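Local coordinates for protein o-succinylbenzoate synthase (Synechococcus elongatus, PDB 2OZT) that catalyses the dehydration of 2-succinyl-6-hydroxy-2,4-cyclohexadiene-1-carboxylate to 2-succinylbenzoate with the help of a divalent metal ion, on the pathway to phylloquinone, at residues N59-L64 with P85-G90; R8-P13 with E46-P51; I31-E36 with A63-L68; P307-L312 with E316-R321; D253-L258 with Q266-S271. All coordinates share one frame; numbering follows the deposited sequence.

Interaction 1: N59-L64 with P85-G90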
# COMPACT_ATOMS: atom_id res chain seq x y z
N ASN A 59 -3.51 17.95 7.41
CA ASN A 59 -4.20 19.22 7.75
C ASN A 59 -5.45 19.46 6.95
O ASN A 59 -6.47 19.97 7.48
CB ASN A 59 -3.23 20.40 7.58
CG ASN A 59 -2.18 20.43 8.67
OD1 ASN A 59 -2.22 19.68 9.65
ND2 ASN A 59 -1.18 21.31 8.48
N ALA A 60 -5.44 19.08 5.68
CA ALA A 60 -6.63 19.24 4.86
C ALA A 60 -7.75 18.28 5.30
O ALA A 60 -8.95 18.62 5.26
CB ALA A 60 -6.26 19.01 3.38
N ASP A 61 -7.39 17.06 5.73
CA ASP A 61 -8.37 16.10 6.23
C ASP A 61 -8.99 16.61 7.54
O ASP A 61 -10.20 16.43 7.82
CB ASP A 61 -7.70 14.76 6.50
CG ASP A 61 -7.24 14.07 5.21
OD1 ASP A 61 -7.91 14.21 4.16
OD2 ASP A 61 -6.24 13.34 5.30
N ILE A 62 -8.16 17.26 8.37
CA ILE A 62 -8.64 17.82 9.65
C ILE A 62 -9.65 18.93 9.37
O ILE A 62 -10.75 18.97 9.98
CB ILE A 62 -7.45 18.36 10.54
CG1 ILE A 62 -6.67 17.19 11.12
CG2 ILE A 62 -8.03 19.17 11.74
CD1 ILE A 62 -5.27 17.57 11.58
N ALA A 63 -9.33 19.80 8.42
CA ALA A 63 -10.24 20.87 8.05
C ALA A 63 -11.57 20.27 7.56
O ALA A 63 -12.65 20.72 7.94
CB ALA A 63 -9.64 21.74 6.99
N LEU A 64 -11.50 19.23 6.74
CA LEU A 64 -12.69 18.51 6.30
C LEU A 64 -13.49 18.03 7.48
O LEU A 64 -14.72 18.27 7.54
CB LEU A 64 -12.29 17.27 5.47
CG LEU A 64 -13.52 16.43 5.10
CD1 LEU A 64 -14.41 17.08 4.03
CD2 LEU A 64 -13.11 15.01 4.76
N PRO A 85 -8.57 11.54 -0.91
CA PRO A 85 -8.93 10.11 -0.99
C PRO A 85 -8.75 9.32 0.29
O PRO A 85 -9.54 8.40 0.54
CB PRO A 85 -8.00 9.57 -2.08
CG PRO A 85 -6.85 10.55 -2.15
CD PRO A 85 -7.46 11.91 -1.80
N ALA A 86 -7.76 9.65 1.12
CA ALA A 86 -7.68 8.97 2.43
C ALA A 86 -8.91 9.27 3.31
O ALA A 86 -9.36 8.38 4.03
CB ALA A 86 -6.34 9.31 3.15
N ALA A 87 -9.39 10.51 3.24
CA ALA A 87 -10.64 10.84 3.96
C ALA A 87 -11.82 10.04 3.40
O ALA A 87 -12.64 9.53 4.19
CB ALA A 87 -10.91 12.34 3.88
N GLN A 88 -11.93 9.93 2.07
CA GLN A 88 -12.95 9.08 1.46
C GLN A 88 -12.86 7.65 1.99
O GLN A 88 -13.87 7.02 2.35
CB GLN A 88 -12.86 9.07 -0.06
CG GLN A 88 -13.06 10.42 -0.77
CD GLN A 88 -12.87 10.28 -2.28
OE1 GLN A 88 -11.82 9.81 -2.77
NE2 GLN A 88 -13.87 10.74 -3.04
N PHE A 89 -11.65 7.09 2.06
CA PHE A 89 -11.49 5.73 2.59
C PHE A 89 -11.92 5.66 4.04
O PHE A 89 -12.68 4.75 4.45
CB PHE A 89 -10.00 5.31 2.48
CG PHE A 89 -9.65 4.10 3.31
CD1 PHE A 89 -9.81 2.82 2.82
CD2 PHE A 89 -9.17 4.24 4.62
CE1 PHE A 89 -9.44 1.70 3.55
CE2 PHE A 89 -8.82 3.11 5.38
CZ PHE A 89 -8.95 1.84 4.85
N GLY A 90 -11.48 6.64 4.83
CA GLY A 90 -11.82 6.57 6.26
C GLY A 90 -13.31 6.64 6.54
O GLY A 90 -13.82 5.82 7.32
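OD1 of D61 rests against the methyl group of A87, 3.5 Å from its CB, where two helices of the N-terminal domain of this enolase-superfamily enzyme pack together. The same carboxylate oxygen lies 4.1 Å from A87 N, but that amide is taken by OE2 of E56, while OE1 of E56 bonds to A86 N. Acidic groups thus gather at the first turn of helix 85-97, whose two bonded amides would probably help to offset their charge. Because OD1 of D61 sits close to OE2 of E56, a raised pKa for one of the pair is conceivable.

The contact illustrates how a small residue lets helices draw near: the CA atoms of D61 and A87 are only 6.2 Å apart. One turn on from D61, L64 supplies the apolar half of the grip. Its CG stands opposite the backbone N (chi1 175°), carrying the side chain outward from helix 58-67 to A87. The alanine methyl nests between a carboxylate and a leucine branch, with D61 OD1 and L64 CD2 reaching it from directions about 96° apart. CD2 of L64 approaches CB of A87 to 3.6 Å.

Interaction 2: R8-P13 with E46-P51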
# COMPACT_ATOMS: atom_id res chain seq x y z
N ARG A 8 -10.55 11.90 16.31
CA ARG A 8 -9.38 12.20 17.13
C ARG A 8 -8.14 12.06 16.30
O ARG A 8 -8.01 11.08 15.57
CB ARG A 8 -9.26 11.23 18.31
CG ARG A 8 -10.42 11.45 19.32
CD ARG A 8 -10.45 10.46 20.50
NE ARG A 8 -11.54 10.78 21.45
CZ ARG A 8 -11.79 10.12 22.60
NH1 ARG A 8 -11.03 9.10 22.98
NH2 ARG A 8 -12.80 10.50 23.38
N ILE A 9 -7.22 13.02 16.45
CA ILE A 9 -5.88 12.89 15.86
C ILE A 9 -5.07 11.87 16.64
O ILE A 9 -5.27 11.69 17.85
CB ILE A 9 -5.16 14.23 15.85
CG1 ILE A 9 -4.06 14.21 14.78
CG2 ILE A 9 -4.57 14.56 17.24
CD1 ILE A 9 -3.44 15.58 14.48
N TYR A 10 -4.16 11.20 15.93
CA TYR A 10 -3.13 10.36 16.56
C TYR A 10 -1.78 10.71 16.00
O TYR A 10 -1.71 11.18 14.90
CB TYR A 10 -3.45 8.86 16.37
CG TYR A 10 -3.19 8.25 15.00
CD1 TYR A 10 -1.90 7.92 14.59
CD2 TYR A 10 -4.24 7.98 14.13
CE1 TYR A 10 -1.66 7.32 13.37
CE2 TYR A 10 -4.02 7.36 12.89
CZ TYR A 10 -2.72 7.03 12.52
OH TYR A 10 -2.49 6.41 11.30
N GLU A 11 -0.72 10.53 16.80
CA GLU A 11 0.66 10.70 16.31
C GLU A 11 1.47 9.62 17.02
O GLU A 11 1.80 9.78 18.20
CB GLU A 11 1.19 12.12 16.59
CG GLU A 11 2.68 12.37 16.22
CD GLU A 11 2.96 13.81 15.74
OE1 GLU A 11 3.13 14.76 16.55
OE2 GLU A 11 3.02 14.01 14.51
N GLU A 12 1.78 8.54 16.30
CA GLU A 12 2.34 7.30 16.86
C GLU A 12 3.80 7.09 16.44
O GLU A 12 4.12 7.01 15.26
CB GLU A 12 1.47 6.12 16.42
CG GLU A 12 1.84 4.79 17.03
CD GLU A 12 1.01 3.65 16.49
OE1 GLU A 12 -0.21 3.85 16.21
OE2 GLU A 12 1.60 2.54 16.37
N PRO A 13 4.72 7.03 17.41
CA PRO A 13 6.09 6.74 17.02
C PRO A 13 6.24 5.40 16.27
O PRO A 13 5.57 4.41 16.59
CB PRO A 13 6.82 6.67 18.38
CG PRO A 13 5.99 7.61 19.26
CD PRO A 13 4.59 7.28 18.86
N GLU A 46 -10.23 5.02 9.76
CA GLU A 46 -8.93 5.70 9.90
C GLU A 46 -8.58 6.44 8.63
O GLU A 46 -8.66 5.88 7.53
CB GLU A 46 -7.87 4.66 10.23
CG GLU A 46 -6.44 5.23 10.28
CD GLU A 46 -5.40 4.20 10.74
OE1 GLU A 46 -5.72 3.05 11.16
OE2 GLU A 46 -4.17 4.57 10.62
N ILE A 47 -8.15 7.70 8.80
CA ILE A 47 -7.68 8.57 7.70
C ILE A 47 -6.20 8.87 7.95
O ILE A 47 -5.84 9.55 8.91
CB ILE A 47 -8.43 9.92 7.73
CG1 ILE A 47 -9.95 9.66 7.64
CG2 ILE A 47 -7.98 10.88 6.67
CD1 ILE A 47 -10.82 10.92 7.86
N ALA A 48 -5.33 8.33 7.09
CA ALA A 48 -3.89 8.48 7.30
C ALA A 48 -3.14 8.71 5.99
O ALA A 48 -2.38 7.84 5.57
CB ALA A 48 -3.36 7.21 7.99
N PRO A 49 -3.28 9.89 5.37
CA PRO A 49 -2.49 10.14 4.17
C PRO A 49 -0.99 10.07 4.51
O PRO A 49 -0.57 10.29 5.68
CB PRO A 49 -2.88 11.55 3.77
CG PRO A 49 -3.36 12.22 5.09
CD PRO A 49 -4.08 11.05 5.77
N LEU A 50 -0.19 9.68 3.53
CA LEU A 50 1.23 9.46 3.77
C LEU A 50 2.02 10.63 3.17
O LEU A 50 1.90 10.89 1.99
CB LEU A 50 1.64 8.12 3.13
CG LEU A 50 3.04 7.55 3.39
CD1 LEU A 50 3.26 7.25 4.86
CD2 LEU A 50 3.22 6.28 2.58
N PRO A 51 2.75 11.41 4.01
CA PRO A 51 3.49 12.57 3.52
C PRO A 51 4.36 12.22 2.30
O PRO A 51 5.11 11.23 2.32
CB PRO A 51 4.37 12.95 4.72
CG PRO A 51 3.47 12.62 5.94
CD PRO A 51 2.91 11.25 5.48
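The phenol of Y10 gives a short hydrogen bond to the carboxylate of E46, with OH and OE2 2.6 Å apart. These residues belong to the antiparallel sheet of the N-terminal domain, on strands 3-20 and 42-47, which are not neighbours: strand 23-36 runs between them. The side chains cross at about a right angle, the ring and carboxylate planes 86° apart. OE2 is approached on its anti side, with the donor 29° out of the carboxylate plane. The methyl of A48 packs against the phenol oxygen, CB 3.5 Å from Y10 OH.

A second shell fixes both partners. Y32, on the intervening strand, stacks its ring with that of Y10, and R304 NH1 hydrogen-bonds to the phenol oxygen. E46 OE2 also accepts from G276 N, and OE1 from A279 N, tying this buried acid to the start of helix 277-290. The side chain of A48 is about 10 Å from that of K245, predicted to be the proton acceptor. Y10 reaches its partner with CG set between its own N and carbonyl carbon (chi1 76°), which leaves CZ 3.4 Å from E46 OE2.

Interaction 3: I31-E36 with A63-L68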
# COMPACT_ATOMS: atom_id res chain seq x y z
N ILE A 31 -6.00 10.30 11.62
CA ILE A 31 -7.25 10.54 12.33
C ILE A 31 -7.98 9.24 12.49
O ILE A 31 -8.07 8.43 11.53
CB ILE A 31 -8.11 11.46 11.49
CG1 ILE A 31 -7.56 12.89 11.48
CG2 ILE A 31 -9.56 11.48 12.00
CD1 ILE A 31 -8.15 13.71 10.31
N TYR A 32 -8.51 9.03 13.70
CA TYR A 32 -9.51 7.95 13.90
C TYR A 32 -10.90 8.52 13.98
O TYR A 32 -11.13 9.55 14.62
CB TYR A 32 -9.24 7.17 15.18
CG TYR A 32 -7.92 6.45 15.19
CD1 TYR A 32 -7.53 5.66 14.11
CD2 TYR A 32 -7.05 6.54 16.27
CE1 TYR A 32 -6.33 5.01 14.10
CE2 TYR A 32 -5.82 5.87 16.28
CZ TYR A 32 -5.50 5.08 15.19
OH TYR A 32 -4.28 4.41 15.18
N LEU A 33 -11.84 7.83 13.33
CA LEU A 33 -13.26 8.19 13.34
C LEU A 33 -14.01 7.16 14.15
O LEU A 33 -13.76 5.98 14.02
CB LEU A 33 -13.86 8.11 11.94
CG LEU A 33 -13.20 9.01 10.90
CD1 LEU A 33 -13.75 8.73 9.50
CD2 LEU A 33 -13.33 10.48 11.20
N ARG A 34 -14.95 7.66 14.96
CA ARG A 34 -15.88 6.77 15.71
C ARG A 34 -17.31 7.20 15.43
O ARG A 34 -17.65 8.33 15.71
CB ARG A 34 -15.56 6.84 17.19
CG ARG A 34 -16.49 5.91 18.05
CD ARG A 34 -16.18 6.10 19.52
NE ARG A 34 -16.90 5.17 20.43
CZ ARG A 34 -18.15 5.35 20.86
NH1 ARG A 34 -18.90 6.36 20.45
NH2 ARG A 34 -18.67 4.44 21.69
N LEU A 35 -18.12 6.25 14.92
CA LEU A 35 -19.49 6.52 14.46
C LEU A 35 -20.41 5.75 15.40
O LEU A 35 -20.08 4.66 15.81
CB LEU A 35 -19.66 6.01 13.03
CG LEU A 35 -19.34 7.00 11.92
CD1 LEU A 35 -17.89 7.53 12.01
CD2 LEU A 35 -19.63 6.38 10.54
N GLU A 36 -21.53 6.35 15.80
CA GLU A 36 -22.46 5.61 16.66
C GLU A 36 -23.88 5.93 16.25
O GLU A 36 -24.24 7.09 16.09
CB GLU A 36 -22.21 5.97 18.12
CG GLU A 36 -23.10 5.15 19.14
CD GLU A 36 -22.77 5.41 20.59
OE1 GLU A 36 -21.70 5.96 20.91
OE2 GLU A 36 -23.60 5.04 21.47
N ALA A 63 -9.33 19.80 8.42
CA ALA A 63 -10.24 20.87 8.05
C ALA A 63 -11.57 20.27 7.56
O ALA A 63 -12.65 20.72 7.94
CB ALA A 63 -9.64 21.74 6.99
N LEU A 64 -11.50 19.23 6.74
CA LEU A 64 -12.69 18.51 6.30
C LEU A 64 -13.49 18.03 7.48
O LEU A 64 -14.72 18.27 7.54
CB LEU A 64 -12.29 17.27 5.47
CG LEU A 64 -13.52 16.43 5.10
CD1 LEU A 64 -14.41 17.08 4.03
CD2 LEU A 64 -13.11 15.01 4.76
N CYS A 65 -12.85 17.37 8.45
CA CYS A 65 -13.58 16.86 9.61
C CYS A 65 -14.28 17.99 10.35
O CYS A 65 -15.38 17.81 10.86
CB CYS A 65 -12.66 16.10 10.56
SG CYS A 65 -12.22 14.48 9.84
N GLN A 66 -13.67 19.17 10.39
CA GLN A 66 -14.27 20.29 11.14
C GLN A 66 -15.38 20.96 10.37
O GLN A 66 -16.18 21.71 10.96
CB GLN A 66 -13.18 21.32 11.52
CG GLN A 66 -12.21 20.72 12.49
CD GLN A 66 -11.26 21.72 13.07
OE1 GLN A 66 -10.65 22.52 12.36
NE2 GLN A 66 -11.11 21.67 14.38
N GLN A 67 -15.46 20.73 9.06
CA GLN A 67 -16.48 21.35 8.21
C GLN A 67 -17.73 20.49 8.08
O GLN A 67 -18.81 21.03 7.80
CB GLN A 67 -15.92 21.61 6.80
CG GLN A 67 -14.91 22.75 6.70
CD GLN A 67 -13.95 22.56 5.55
OE1 GLN A 67 -14.21 21.74 4.65
NE2 GLN A 67 -12.83 23.29 5.57
N LEU A 68 -17.61 19.18 8.27
CA LEU A 68 -18.78 18.28 8.13
C LEU A 68 -19.81 18.47 9.23
O LEU A 68 -19.46 18.78 10.37
CB LEU A 68 -18.32 16.83 8.14
CG LEU A 68 -17.56 16.43 6.89
CD1 LEU A 68 -16.88 15.06 7.17
CD2 LEU A 68 -18.46 16.32 5.66
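C65 meets strand 23-36 through its sulfur, which lies 4.2 Å from CD1 of I31 and 4.4 Å from CD2 of L33. This is helix-on-sheet packing in the N-terminal domain, with helix 58-67 laid over one face of the antiparallel sheet. A63 and L64 lead into the last turn of that helix, L64 packing on I80 and L84. At C65 itself the thiol stands opposite the carbonyl carbon (chi1 -73°) and touches both branched residues, with W7 of strand 3-20 as a further neighbour.

Q66 and Q67 lie on the solvent side, and the helix finishes here: L64 O accepts from both Q67 N at 3.0 Å and L68 N at 3.1 Å. L68 then leaves the helical conformation, its side chain meeting W5 and F91.

The strand shows the usual alternation of sides. I31 and L33 face the helix, whereas R34 and E36 lie on the other face. Within the strand a salt bridge joins R34 to E36, R34 NH1 reaching the anti side of E36 OE1 at 2.9 Å with an N-H...O angle of 153°.

Interaction 4: P307-L312 with E316-R321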
# COMPACT_ATOMS: atom_id res chain seq x y z
N PRO A 307 -1.48 -5.08 14.74
CA PRO A 307 -2.21 -6.34 14.72
C PRO A 307 -3.70 -6.14 14.42
O PRO A 307 -4.32 -5.17 14.91
CB PRO A 307 -1.99 -6.88 16.15
CG PRO A 307 -0.64 -6.26 16.54
CD PRO A 307 -0.75 -4.87 16.01
N LEU A 308 -4.26 -7.02 13.61
CA LEU A 308 -5.67 -6.89 13.26
C LEU A 308 -6.56 -6.96 14.49
O LEU A 308 -6.26 -7.72 15.44
CB LEU A 308 -6.09 -7.92 12.21
CG LEU A 308 -5.22 -7.98 10.95
CD1 LEU A 308 -5.90 -8.88 9.96
CD2 LEU A 308 -4.99 -6.59 10.35
N LEU A 309 -7.64 -6.19 14.46
CA LEU A 309 -8.57 -6.08 15.57
C LEU A 309 -9.65 -7.15 15.47
O LEU A 309 -10.37 -7.21 14.49
CB LEU A 309 -9.19 -4.69 15.55
CG LEU A 309 -8.14 -3.57 15.72
CD1 LEU A 309 -8.76 -2.24 15.35
CD2 LEU A 309 -7.64 -3.51 17.13
N THR A 310 -9.75 -7.98 16.52
CA THR A 310 -10.62 -9.17 16.48
C THR A 310 -11.86 -9.07 17.38
O THR A 310 -12.72 -9.95 17.36
CB THR A 310 -9.83 -10.46 16.82
OG1 THR A 310 -9.36 -10.40 18.17
CG2 THR A 310 -8.64 -10.65 15.88
N THR A 311 -11.94 -8.01 18.17
CA THR A 311 -13.05 -7.79 19.08
C THR A 311 -13.49 -6.33 19.04
O THR A 311 -12.68 -5.45 18.76
CB THR A 311 -12.70 -8.15 20.56
OG1 THR A 311 -11.69 -7.25 21.04
CG2 THR A 311 -12.20 -9.59 20.69
N LEU A 312 -14.76 -6.07 19.32
CA LEU A 312 -15.25 -4.70 19.40
C LEU A 312 -14.60 -3.92 20.55
O LEU A 312 -14.27 -2.74 20.41
CB LEU A 312 -16.78 -4.69 19.51
CG LEU A 312 -17.58 -3.38 19.40
CD1 LEU A 312 -17.04 -2.40 18.35
CD2 LEU A 312 -19.03 -3.72 19.09
N GLU A 316 -12.62 -0.18 21.00
CA GLU A 316 -12.94 0.77 22.07
C GLU A 316 -11.71 1.12 22.91
O GLU A 316 -11.54 2.29 23.26
CB GLU A 316 -14.09 0.27 22.94
CG GLU A 316 -15.47 0.40 22.26
CD GLU A 316 -16.08 1.83 22.28
OE1 GLU A 316 -15.42 2.85 21.89
OE2 GLU A 316 -17.27 1.94 22.67
N ARG A 317 -10.86 0.14 23.22
CA ARG A 317 -9.59 0.39 23.93
C ARG A 317 -8.69 1.35 23.16
O ARG A 317 -8.10 2.27 23.74
CB ARG A 317 -8.81 -0.91 24.19
CG ARG A 317 -9.36 -1.81 25.31
CD ARG A 317 -8.37 -2.95 25.64
NE ARG A 317 -8.91 -4.28 25.31
CZ ARG A 317 -8.48 -5.06 24.31
NH1 ARG A 317 -9.06 -6.24 24.12
NH2 ARG A 317 -7.50 -4.68 23.50
N LEU A 318 -8.60 1.14 21.84
CA LEU A 318 -7.72 1.94 21.00
C LEU A 318 -8.22 3.38 21.06
O LEU A 318 -7.46 4.31 21.29
CB LEU A 318 -7.73 1.40 19.56
CG LEU A 318 -6.65 1.83 18.57
CD1 LEU A 318 -5.23 1.56 19.11
CD2 LEU A 318 -6.83 1.05 17.31
N TRP A 319 -9.53 3.54 20.88
CA TRP A 319 -10.16 4.85 20.90
C TRP A 319 -9.97 5.55 22.25
O TRP A 319 -9.61 6.73 22.30
CB TRP A 319 -11.65 4.72 20.56
CG TRP A 319 -12.43 6.01 20.63
CD1 TRP A 319 -13.24 6.43 21.66
CD2 TRP A 319 -12.48 7.03 19.65
NE1 TRP A 319 -13.76 7.66 21.38
CE2 TRP A 319 -13.31 8.06 20.14
CE3 TRP A 319 -11.87 7.21 18.38
CZ2 TRP A 319 -13.59 9.22 19.43
CZ3 TRP A 319 -12.16 8.37 17.67
CH2 TRP A 319 -13.02 9.35 18.19
N GLU A 320 -10.22 4.83 23.34
CA GLU A 320 -10.18 5.45 24.68
C GLU A 320 -8.76 5.80 25.12
O GLU A 320 -8.55 6.76 25.87
CB GLU A 320 -10.88 4.53 25.69
CG GLU A 320 -12.39 4.61 25.52
CD GLU A 320 -13.16 3.57 26.32
OE1 GLU A 320 -12.54 2.69 26.95
OE2 GLU A 320 -14.41 3.65 26.29
N ARG A 321 -7.79 5.05 24.61
CA ARG A 321 -6.37 5.27 24.87
C ARG A 321 -5.95 6.68 24.44
O ARG A 321 -4.91 7.16 24.89
CB ARG A 321 -5.56 4.23 24.11
CG ARG A 321 -4.23 3.83 24.72
CD ARG A 321 -3.87 2.37 24.33
NE ARG A 321 -3.71 2.18 22.89
CZ ARG A 321 -2.56 2.34 22.23
NH1 ARG A 321 -1.46 2.68 22.88
NH2 ARG A 321 -2.52 2.15 20.92
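L309 and L318 approach each other by single methyl branches, CD1 of L309 lying 4.3 Å from CD2 of L318. At this distance the contact is loose, and L309 gains further cover from A277 and I278 of helix 277-290. On the outer side, T311 and R317 cross obliquely. R317 bends at its third torsion and brings NH1 to 4.2 Å from T311 OG1, too far for a bond; that hydroxyl is engaged elsewhere.

T311 is in fact the N-cap of helix 312-320, the last helix of the chain. Its OG1 lies between the backbone N and the carbonyl carbon (chi1 66°), and from there it hydrogen-bonds to A314 N in the first turn, the classic threonine cap. The helical bonding then continues across the contact: E316 N donates to L312 O at 3.1 Å, with an N-H...O angle of 163° and the donor in the carbonyl plane.

E316 bends at its second torsion, and its CG packs 3.8 Å from L312 O. The bend sends the carboxylate to the N-terminal domain's sheet, where OE1 bonds to Y44 OH and OE2 forms a salt bridge with R34. Farther along the helix, CD1 of L318 lies in the plane of the R321 guanidinium, at its edge.

Interaction 5: D253-L258 with Q266-S271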
# COMPACT_ATOMS: atom_id res chain seq x y z
N ASP A 253 -15.13 1.43 -3.10
CA ASP A 253 -16.06 1.13 -4.21
C ASP A 253 -15.50 1.59 -5.54
O ASP A 253 -15.82 1.04 -6.60
CB ASP A 253 -17.44 1.76 -3.99
CG ASP A 253 -18.28 1.01 -2.99
OD1 ASP A 253 -17.94 -0.13 -2.61
OD2 ASP A 253 -19.33 1.59 -2.58
N SER A 254 -14.60 2.59 -5.52
CA SER A 254 -13.97 3.03 -6.77
C SER A 254 -13.00 1.98 -7.36
O SER A 254 -12.86 1.90 -8.58
CB SER A 254 -13.23 4.35 -6.58
OG SER A 254 -14.13 5.41 -6.27
N LEU A 255 -12.37 1.17 -6.51
CA LEU A 255 -11.50 0.11 -7.07
C LEU A 255 -12.40 -0.95 -7.69
O LEU A 255 -12.17 -1.40 -8.78
CB LEU A 255 -10.66 -0.48 -5.93
CG LEU A 255 -9.65 -1.48 -6.51
CD1 LEU A 255 -8.57 -0.82 -7.40
CD2 LEU A 255 -8.98 -2.20 -5.37
N SER A 256 -13.48 -1.30 -7.02
CA SER A 256 -14.37 -2.31 -7.59
C SER A 256 -14.95 -1.86 -8.93
O SER A 256 -15.12 -2.69 -9.84
CB SER A 256 -15.53 -2.58 -6.63
OG SER A 256 -15.04 -3.15 -5.43
N LEU A 257 -15.32 -0.58 -9.02
CA LEU A 257 -15.78 -0.03 -10.30
C LEU A 257 -14.72 -0.14 -11.39
O LEU A 257 -15.04 -0.57 -12.52
CB LEU A 257 -16.23 1.42 -10.10
CG LEU A 257 -16.82 2.06 -11.36
CD1 LEU A 257 -18.05 1.26 -11.78
CD2 LEU A 257 -17.22 3.47 -10.93
N LEU A 258 -13.47 0.22 -11.08
CA LEU A 258 -12.39 0.08 -12.03
C LEU A 258 -12.22 -1.36 -12.48
O LEU A 258 -11.99 -1.62 -13.66
CB LEU A 258 -11.07 0.61 -11.44
CG LEU A 258 -10.86 2.12 -11.46
CD1 LEU A 258 -9.77 2.56 -10.50
CD2 LEU A 258 -10.55 2.57 -12.90
N GLN A 266 -5.73 -9.59 -11.60
CA GLN A 266 -4.43 -10.26 -11.52
C GLN A 266 -3.25 -9.29 -11.55
O GLN A 266 -2.16 -9.68 -11.18
CB GLN A 266 -4.35 -11.29 -12.66
CG GLN A 266 -3.10 -12.23 -12.65
CD GLN A 266 -1.85 -11.62 -13.21
OE1 GLN A 266 -1.90 -10.69 -14.05
NE2 GLN A 266 -0.69 -12.12 -12.74
N ARG A 267 -3.48 -8.06 -11.98
CA ARG A 267 -2.39 -7.08 -12.01
C ARG A 267 -2.28 -6.24 -10.73
O ARG A 267 -1.47 -5.33 -10.65
CB ARG A 267 -2.54 -6.18 -13.24
CG ARG A 267 -2.18 -6.91 -14.57
CD ARG A 267 -0.78 -7.44 -14.54
NE ARG A 267 -0.25 -7.54 -15.89
CZ ARG A 267 0.22 -8.65 -16.46
NH1 ARG A 267 0.26 -9.80 -15.78
NH2 ARG A 267 0.68 -8.61 -17.70
N LEU A 268 -3.12 -6.51 -9.72
CA LEU A 268 -3.08 -5.76 -8.43
C LEU A 268 -2.21 -6.44 -7.38
O LEU A 268 -2.25 -7.67 -7.20
CB LEU A 268 -4.50 -5.61 -7.84
CG LEU A 268 -5.51 -4.94 -8.76
CD1 LEU A 268 -6.76 -4.69 -7.97
CD2 LEU A 268 -4.99 -3.63 -9.38
N VAL A 269 -1.51 -5.59 -6.64
CA VAL A 269 -0.81 -6.00 -5.42
C VAL A 269 -1.23 -5.00 -4.34
O VAL A 269 -1.09 -3.79 -4.52
CB VAL A 269 0.72 -5.93 -5.61
CG1 VAL A 269 1.44 -6.20 -4.28
CG2 VAL A 269 1.14 -6.99 -6.65
N PHE A 270 -1.79 -5.51 -3.24
CA PHE A 270 -2.21 -4.60 -2.20
C PHE A 270 -1.14 -4.41 -1.14
O PHE A 270 -0.59 -5.38 -0.65
CB PHE A 270 -3.47 -5.19 -1.53
CG PHE A 270 -4.67 -5.22 -2.44
CD1 PHE A 270 -5.53 -4.15 -2.47
CD2 PHE A 270 -4.96 -6.34 -3.21
CE1 PHE A 270 -6.66 -4.15 -3.33
CE2 PHE A 270 -6.05 -6.36 -4.08
CZ PHE A 270 -6.92 -5.27 -4.10
N SER A 271 -0.87 -3.14 -0.80
CA SER A 271 0.22 -2.83 0.12
C SER A 271 -0.12 -1.83 1.17
O SER A 271 -1.18 -1.17 1.14
CB SER A 271 1.44 -2.36 -0.68
OG SER A 271 1.28 -1.03 -1.09
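L255 points one methyl, CD2, at the rim of the F270 ring, 3.7 Å from CE1 and 3.9 Å from CZ. The methyl lies near the ring plane, so this is contact with an aromatic edge and not packing over a face. The two side chains come from opposite directions, and their torsions explain the meeting. L255 holds CG opposite its backbone N (chi1 -174°), which carries the branch away from the helix toward the strand. In F270, CG is opposite the carbonyl carbon (chi1 -67°), and the ring plane stands perpendicular to the plane of CA, CB and CG (chi2 -90°).

L268, two residues earlier on the strand, completes the group. Its extended side chain brings CD1 to 4.2 Å from CD2 of L255, while the same CD1 is 3.9 Å from CZ of F270. Three buried side chains touch in a triangle.

This is the interior of a beta-alpha-beta unit in the TIM-type barrel: helix 252-260 connects strand 241-244 to the parallel, adjacent strand 268-270. L268 and F270 face the helical layer, and L268 also packs on F242 and I244 of the neighbouring strand. The F270 ring meets that of W290 with nearly parallel planes, and W290 NE1 in turn bonds to S256 OG, linking the same helix to helix 277-290. The side chain of F270 is about 8 Å from that of K245, the predicted proton acceptor. Just before the strand, R267 NH1 makes a weak hydrogen bond to Q266 OE1 (2.9 Å), while R267 NE is bonded to P239 O.

Interactions 1, 2, 3 and 5 are buried, whereas interaction 4 lies at the surface. Interactions 1 and 3 share helix 58-67: one side meets helix 85-97, another the sheet, their centres about 8 Å apart. Interaction 2 spans that same sheet, and its strands pair with 31-36 on either side. Its buried polar bond contrasts with the apolar packing of interaction 3. Interaction 4 joins the group from the sheet's other face, through the salt bridge from R34 NH2 to E316 OE2 (3.0 Å). Interaction 5 stands apart in the barrel, touching none of the others; its purely apolar contacts across the segments suit the layer between strands and helices.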